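Phycocyanobilin lyase subunit alpha (Nostoc sp. PCC 7120, PDB 5N3U) associates with the beta subunit to form the lyase required for attaching phycocyanobilin to the phycocyanin alpha subunit CpcA. Local coordinates at the interface of chains A and B and the interface of chains A and C. Coordinates in Å, arbitrary orientation; residue numbers count along the deposited sequence, not the author numbering. Chains: chain A, Phycocyanobilin lyase subunit alpha; chain B/C, Phycocyanobilin lyase subunit beta.

Contact 1: the interface of chains A and B. Residues chain A 13, 36, 39, 43-44; chain B 103-106.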
ATOM      1  N   ASN A  13     -10.060   5.092   2.271  1.00 53.30           N
ATOM      2  CA  ASN A  13     -10.108   4.180   3.482  1.00 51.55           C
ATOM      3  C   ASN A  13     -11.144   4.678   4.481  1.00 46.07           C
ATOM      4  O   ASN A  13     -11.095   4.330   5.701  1.00 42.77           O
ATOM      5  CB  ASN A  13      -8.730   3.961   4.193  1.00 50.64           C
ATOM      6  CG  ASN A  13      -8.369   5.062   5.240  1.00 44.31           C
ATOM      7  OD1 ASN A  13      -8.685   6.220   5.072  1.00 42.48           O
ATOM      8  ND2 ASN A  13      -7.673   4.695   6.263  1.00 31.18           N
ATOM      9  N   TYR A  36     -11.365   9.077  13.674  1.00 20.93           N
ATOM     10  CA  TYR A  36     -10.847   8.994  12.347  1.00 20.41           C
ATOM     11  C   TYR A  36     -10.285  10.333  11.942  1.00 21.57           C
ATOM     12  O   TYR A  36      -9.179  10.452  11.410  1.00 17.90           O
ATOM     13  CB  TYR A  36     -11.951   8.503  11.392  1.00 22.23           C
ATOM     14  CG  TYR A  36     -11.397   8.356  10.007  1.00 22.91           C
ATOM     15  CD1 TYR A  36     -11.398   9.412   9.156  1.00 26.56           C
ATOM     16  CD2 TYR A  36     -10.834   7.155   9.589  1.00 25.24           C
ATOM     17  CE1 TYR A  36     -10.879   9.337   7.920  1.00 28.25           C
ATOM     18  CE2 TYR A  36     -10.296   7.027   8.323  1.00 29.06           C
ATOM     19  CZ  TYR A  36     -10.347   8.136   7.497  1.00 33.50           C
ATOM     20  OH  TYR A  36      -9.839   8.086   6.289  1.00 31.01           O
ATOM     21  N   TRP A  39      -6.872  10.988  13.449  1.00 18.33           N
ATOM     22  CA  TRP A  39      -5.859  10.276  12.664  1.00 19.29           C
ATOM     23  C   TRP A  39      -5.589  10.939  11.321  1.00 19.16           C
ATOM     24  O   TRP A  39      -4.456  11.136  10.919  1.00 19.88           O
ATOM     25  CB  TRP A  39      -6.341   8.773  12.465  1.00 19.57           C
ATOM     26  CG  TRP A  39      -5.498   8.043  11.523  1.00 22.85           C
ATOM     27  CD1 TRP A  39      -4.381   7.349  11.806  1.00 25.44           C
ATOM     28  CD2 TRP A  39      -5.705   7.908  10.144  1.00 24.69           C
ATOM     29  NE1 TRP A  39      -3.823   6.896  10.688  1.00 24.99           N
ATOM     30  CE2 TRP A  39      -4.600   7.193   9.637  1.00 23.47           C
ATOM     31  CE3 TRP A  39      -6.674   8.373   9.275  1.00 25.07           C
ATOM     32  CZ2 TRP A  39      -4.461   6.864   8.297  1.00 26.96           C
ATOM     33  CZ3 TRP A  39      -6.542   8.057   7.907  1.00 29.12           C
ATOM     34  CH2 TRP A  39      -5.423   7.326   7.437  1.00 23.69           C
ATOM     35  N   LYS A  43      -2.082  12.139   9.662  1.00 20.40           N
ATOM     36  CA  LYS A  43      -1.613  11.443   8.502  1.00 22.16           C
ATOM     37  C   LYS A  43      -1.321  12.411   7.358  1.00 24.60           C
ATOM     38  O   LYS A  43      -0.329  12.289   6.664  1.00 22.47           O
ATOM     39  CB  LYS A  43      -2.698  10.466   8.118  1.00 26.05           C
ATOM     40  CG  LYS A  43      -2.509   9.760   6.765  1.00 28.34           C
ATOM     41  CD  LYS A  43      -1.242   8.960   6.680  1.00 29.13           C
ATOM     42  CE  LYS A  43      -1.354   8.237   5.338  1.00 35.37           C
ATOM     43  NZ  LYS A  43      -0.306   7.237   5.237  1.00 35.86           N
ATOM     44  N   TYR A  44      -2.211  13.374   7.140  1.00 23.41           N
ATOM     45  CA  TYR A  44      -2.063  14.359   6.073  1.00 27.23           C
ATOM     46  C   TYR A  44      -1.315  15.582   6.549  1.00 30.55           C
ATOM     47  O   TYR A  44      -1.157  16.549   5.792  1.00 30.25           O
ATOM     48  CB  TYR A  44      -3.457  14.704   5.470  1.00 28.85           C
ATOM     49  CG  TYR A  44      -3.982  13.502   4.754  1.00 31.28           C
ATOM     50  CD1 TYR A  44      -4.637  12.505   5.448  1.00 37.60           C
ATOM     51  CD2 TYR A  44      -3.782  13.339   3.396  1.00 39.16           C
ATOM     52  CE1 TYR A  44      -5.094  11.353   4.833  1.00 40.32           C
ATOM     53  CE2 TYR A  44      -4.202  12.165   2.760  1.00 44.92           C
ATOM     54  CZ  TYR A  44      -4.825  11.160   3.502  1.00 47.84           C
ATOM     55  OH  TYR A  44      -5.267   9.950   2.951  1.00 48.63           O
TER
ATOM     56  N   ALA B 103     -10.582   0.700  11.245  1.00 18.72           N
ATOM     57  CA  ALA B 103     -10.919   2.100  10.975  1.00 19.30           C
ATOM     58  C   ALA B 103      -9.894   2.891  10.183  1.00 20.73           C
ATOM     59  O   ALA B 103     -10.287   3.796   9.423  1.00 19.50           O
ATOM     60  CB  ALA B 103     -11.204   2.826  12.313  1.00 20.55           C
ATOM     61  N   THR B 104      -8.579   2.638  10.363  1.00 17.45           N
ATOM     62  CA  THR B 104      -7.572   3.508   9.795  1.00 21.46           C
ATOM     63  C   THR B 104      -6.529   2.844   8.927  1.00 21.75           C
ATOM     64  O   THR B 104      -5.766   3.535   8.260  1.00 20.62           O
ATOM     65  CB  THR B 104      -6.876   4.339  10.852  1.00 23.74           C
ATOM     66  OG1 THR B 104      -6.225   3.482  11.804  1.00 24.99           O
ATOM     67  CG2 THR B 104      -7.929   5.239  11.648  1.00 25.58           C
ATOM     68  N   ASP B 105      -6.472   1.529   8.894  1.00 18.43           N
ATOM     69  CA  ASP B 105      -5.565   0.869   7.972  1.00 21.38           C
ATOM     70  C   ASP B 105      -6.004   1.091   6.540  1.00 22.19           C
ATOM     71  O   ASP B 105      -7.185   1.336   6.311  1.00 20.16           O
ATOM     72  CB  ASP B 105      -5.494  -0.665   8.279  1.00 19.58           C
ATOM     73  CG  ASP B 105      -4.092  -1.204   7.941  1.00 24.36           C
ATOM     74  OD1 ASP B 105      -3.743  -1.275   6.745  1.00 22.53           O
ATOM     75  OD2 ASP B 105      -3.334  -1.548   8.879  1.00 24.42           O
ATOM     76  N   PHE B 106      -5.090   1.106   5.579  1.00 18.37           N
ATOM     77  CA  PHE B 106      -5.469   1.239   4.194  1.00 21.22           C
ATOM     78  C   PHE B 106      -5.644  -0.125   3.522  1.00 20.80           C
ATOM     79  O   PHE B 106      -6.366  -0.218   2.580  1.00 20.48           O
ATOM     80  CB  PHE B 106      -4.463   2.015   3.379  1.00 28.46           C
ATOM     81  CG  PHE B 106      -4.552   3.489   3.554  1.00 35.27           C
ATOM     82  CD1 PHE B 106      -5.497   4.251   2.829  1.00 44.58           C
ATOM     83  CD2 PHE B 106      -3.714   4.142   4.452  1.00 42.29           C
ATOM     84  CE1 PHE B 106      -5.601   5.630   3.017  1.00 47.44           C
ATOM     85  CE2 PHE B 106      -3.800   5.519   4.618  1.00 45.10           C
ATOM     86  CZ  PHE B 106      -4.751   6.256   3.903  1.00 45.50           C
TER
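A:Trp39 lays its indole against B:Thr104, and A:Asn13 lays its side-chain amide on the ring of B:Phe106; flat groups make most of this heteromeric contact between two helical HEAT-repeat proteins.

Stacking comes first. The amide plane of A:Asn13 is turned 17° from the phenyl plane of B:Phe106, and its ND2 lies over the ring centre, 3.9 Å above the plane. The indole of A:Trp39, within a PBS lyase HEAT-like repeat segment, stands on helix 31-43 with CG anti to the backbone N (chi1 171°), one face presented to chain B. There the CB of B:Thr104 sits 3.8 Å from the centroid of the five-membered ring of A:Trp39, a CH-pi contact, with the methyl CG2 beside it. The opposite face is backed by the CB of A:Lys43, offset toward the rim.

Edge contacts extend this packing. CH2 of A:Trp39 meets CE2 of B:Phe106 at 3.7 Å, with that carbon in the plane of the indole, and the methylene CE of A:Lys43 approaches the same phenyl carbon. The phenol OH of A:Tyr44 faces the ring's far end, CZ, tip to tip. An alanine in place of A:Trp39 would probably leave a gap beside B:Thr104 and deprive the B:Phe106 edge of a neighbour, freeing that ring to shift.

Polar contacts are sparse. ND2 of A:Asn13 makes a weak hydrogen bond to the backbone O of B:Asp105 (3.4 Å); ND2 lies nearer to B:Thr104 O, but its N-H points away from that oxygen. The amide's rotation is fixed within chain A, where A:Tyr36 OH donates to A:Asn13 OD1 at 2.5 Å, tilted 30° from the carbonyl plane. The A:Tyr36 ring also turns its edge to the carbonyl O of B:Ala103, 3.4 Å from CD2.

The site thus joins one alpha and one beta chain; CpcE and CpcF associate to form the lyase, and this contact may be part of that association.

Contact 2: the interface of chains A and C. Residues chain A 241, 245, 248-249, 272; chain C 151, 187, 189, 192.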
ATOM      1  N   LEU A 241      17.488   4.373   3.963  1.00 22.92           N
ATOM      2  CA  LEU A 241      17.641   5.713   3.462  1.00 23.20           C
ATOM      3  C   LEU A 241      17.391   6.748   4.478  1.00 26.09           C
ATOM      4  O   LEU A 241      18.038   7.850   4.461  1.00 24.99           O
ATOM      5  CB  LEU A 241      16.693   5.934   2.230  1.00 25.73           C
ATOM      6  CG  LEU A 241      17.090   5.185   0.973  1.00 27.65           C
ATOM      7  CD1 LEU A 241      15.884   5.165   0.044  1.00 33.41           C
ATOM      8  CD2 LEU A 241      18.267   5.975   0.355  1.00 27.60           C
ATOM      9  N   LYS A 245      20.162   9.363   5.532  1.00 27.22           N
ATOM     10  CA  LYS A 245      19.854  10.753   5.475  1.00 25.69           C
ATOM     11  C   LYS A 245      20.259  11.470   6.753  1.00 27.93           C
ATOM     12  O   LYS A 245      20.662  12.625   6.709  1.00 27.02           O
ATOM     13  CB  LYS A 245      18.331  10.896   5.378  1.00 29.57           C
ATOM     14  CG  LYS A 245      17.841  12.280   5.455  1.00 30.65           C
ATOM     15  CD  LYS A 245      16.331  12.233   5.507  1.00 34.27           C
ATOM     16  CE  LYS A 245      15.733  13.551   5.147  1.00 37.84           C
ATOM     17  NZ  LYS A 245      15.681  14.382   6.352  1.00 43.53           N
ATOM     18  N   LEU A 248      23.892  11.985   6.753  1.00 33.26           N
ATOM     19  CA  LEU A 248      24.228  12.986   5.799  1.00 34.11           C
ATOM     20  C   LEU A 248      23.997  14.339   6.357  1.00 34.57           C
ATOM     21  O   LEU A 248      24.836  15.231   6.265  1.00 38.34           O
ATOM     22  CB  LEU A 248      23.375  12.773   4.496  1.00 32.31           C
ATOM     23  CG  LEU A 248      23.579  13.806   3.393  1.00 33.07           C
ATOM     24  CD1 LEU A 248      25.075  13.935   3.112  1.00 34.98           C
ATOM     25  CD2 LEU A 248      22.832  13.373   2.130  1.00 32.02           C
ATOM     26  N   GLU A 249      22.884  14.522   6.986  1.00 34.25           N
ATOM     27  CA  GLU A 249      22.605  15.792   7.588  1.00 39.76           C
ATOM     28  C   GLU A 249      23.600  16.223   8.680  1.00 44.90           C
ATOM     29  O   GLU A 249      23.887  17.407   8.811  1.00 48.29           O
ATOM     30  CB  GLU A 249      21.225  15.793   8.167  1.00 44.10           C
ATOM     31  CG  GLU A 249      20.139  15.782   7.123  1.00 46.19           C
ATOM     32  CD  GLU A 249      18.816  15.441   7.765  1.00 55.73           C
ATOM     33  OE1 GLU A 249      18.783  14.546   8.662  1.00 53.59           O
ATOM     34  OE2 GLU A 249      17.803  16.063   7.389  1.00 54.86           O
ATOM     35  N   MET A 272      23.580   5.886  -0.488  1.00 23.82           N
ATOM     36  CA  MET A 272      22.132   6.149  -0.640  1.00 26.80           C
ATOM     37  C   MET A 272      21.730   5.830  -2.076  1.00 28.35           C
ATOM     38  O   MET A 272      20.802   5.036  -2.317  1.00 25.85           O
ATOM     39  CB  MET A 272      21.799   7.593  -0.289  1.00 25.64           C
ATOM     40  CG  MET A 272      21.964   7.927   1.202  1.00 23.26           C
ATOM     41  SD  MET A 272      21.716   9.599   1.641  1.00 27.79           S
ATOM     42  CE  MET A 272      19.931   9.666   1.518  1.00 31.57           C
TER
ATOM     43  N   TRP C 151      10.822  13.427   0.327  1.00 28.85           N
ATOM     44  CA  TRP C 151      12.239  13.789   0.060  1.00 26.77           C
ATOM     45  C   TRP C 151      12.911  12.685  -0.712  1.00 24.60           C
ATOM     46  O   TRP C 151      13.746  12.991  -1.569  1.00 24.25           O
ATOM     47  CB  TRP C 151      13.029  14.090   1.371  1.00 27.55           C
ATOM     48  CG  TRP C 151      13.290  12.902   2.132  1.00 27.21           C
ATOM     49  CD1 TRP C 151      12.493  12.323   3.078  1.00 26.36           C
ATOM     50  CD2 TRP C 151      14.426  12.084   2.009  1.00 25.69           C
ATOM     51  NE1 TRP C 151      13.039  11.173   3.499  1.00 28.90           N
ATOM     52  CE2 TRP C 151      14.255  11.013   2.866  1.00 25.95           C
ATOM     53  CE3 TRP C 151      15.553  12.127   1.190  1.00 29.46           C
ATOM     54  CZ2 TRP C 151      15.176  10.004   2.963  1.00 25.55           C
ATOM     55  CZ3 TRP C 151      16.470  11.129   1.297  1.00 25.98           C
ATOM     56  CH2 TRP C 151      16.290  10.090   2.171  1.00 26.64           C
ATOM     57  N   GLU C 187      14.995  20.253   2.252  1.00 43.69           N
ATOM     58  CA  GLU C 187      15.770  19.171   2.808  1.00 44.12           C
ATOM     59  C   GLU C 187      17.233  19.333   2.523  1.00 44.03           C
ATOM     60  O   GLU C 187      17.644  19.504   1.404  1.00 45.52           O
ATOM     61  CB  GLU C 187      15.257  17.809   2.291  1.00 43.93           C
ATOM     62  CG  GLU C 187      13.857  17.506   2.767  1.00 40.01           C
ATOM     63  CD  GLU C 187      13.813  17.011   4.197  1.00 46.85           C
ATOM     64  OE1 GLU C 187      14.903  16.733   4.777  1.00 52.23           O
ATOM     65  OE2 GLU C 187      12.691  16.860   4.729  1.00 49.74           O
ATOM     66  N   ALA C 189      19.446  17.065   2.843  1.00 36.89           N
ATOM     67  CA  ALA C 189      19.867  15.899   2.079  1.00 39.20           C
ATOM     68  C   ALA C 189      19.729  16.044   0.575  1.00 34.40           C
ATOM     69  O   ALA C 189      20.570  15.580  -0.197  1.00 36.76           O
ATOM     70  CB  ALA C 189      19.090  14.688   2.537  1.00 40.83           C
ATOM     71  N   ALA C 192      22.123  18.672  -0.770  1.00 37.42           N
ATOM     72  CA  ALA C 192      23.451  18.060  -0.906  1.00 35.17           C
ATOM     73  C   ALA C 192      23.595  17.201  -2.112  1.00 35.74           C
ATOM     74  O   ALA C 192      24.685  17.061  -2.714  1.00 34.08           O
ATOM     75  CB  ALA C 192      23.777  17.244   0.326  1.00 39.04           C
TER
HETATM   76  O   HOH W   1      17.732  16.519   4.847  1.00 39.86           O
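This is a mixed apolar and charged patch of an interface between alpha and beta HEAT-repeat subunits, in which A:Lys245 lies across C:Trp151 and ends in a salt bridge to C:Glu187; it ties helix 237-250 of chain A to chain C in the deposited assembly.

The aliphatic stem of A:Lys245 carries the apolar half. It leaves the helix with CG anti to the backbone N (chi1 174°) and runs over one face of the indole. CD of A:Lys245 lies 3.7 Å from the centroid of the six-membered ring of C:Trp151, and CE lies above the five-membered ring, so two successive methylenes make CH-pi contacts. CH2 of C:Trp151, at the benzo end of the indole, touches the methyl CE of A:Met272 at 3.7 Å. Nearby, the methyl CD2 of A:Leu248 packs against CA of C:Ala189 (3.9 Å), whose CB also faces CG of A:Lys245.

A bend at the last torsion (chi4 -85°) sets the ammonium NZ between two carboxylates. NZ of A:Lys245 forms a hydrogen-bonded salt bridge of 2.9 Å to OE1 of C:Glu187, meeting it on the syn side but 33° out of the carboxylate plane. An equally long salt bridge reaches OE2 of A:Glu249 on its own helix, approached from above that carboxylate. The lysine charge is thus likely to ease the repulsion between the two glutamates.

Water 1 reinforces this network. It is hydrogen-bonded to A:Glu249 OE2 and to C:Glu187 OE1 (2.8 Å), and to the backbone N of C:Ala189 at 2.7 Å, while its link to NZ is weak. The N-terminal end of helix 188-198, where C:Ala189 binds the water, may favour the negative charge of the two carboxylates.

For the protein, the site fixes a helix near the alpha subunit's C-terminus to a beta chain, combining an aromatic face with a charge-paired tip that probably favours this placement of the two subunits.

The C-alpha centres of contact 1 and contact 2 are about 28 Å apart, and they share no residue or helix. Chain A is the common member: contact 1 uses a loop and helix near its N-terminus, contact 2 helices 237-250 and 263-273 near its C-terminus. The beta chains offer different elements, helix 95-104 with its following loop in chain B, helices 151-163 and 188-198 with the loop residue C:Glu187 in chain C. One alpha subunit touches two beta copies through unlike surfaces, which can build the deposited two-plus-two assembly; the coordinates alone do not show which pairing forms the working lyase.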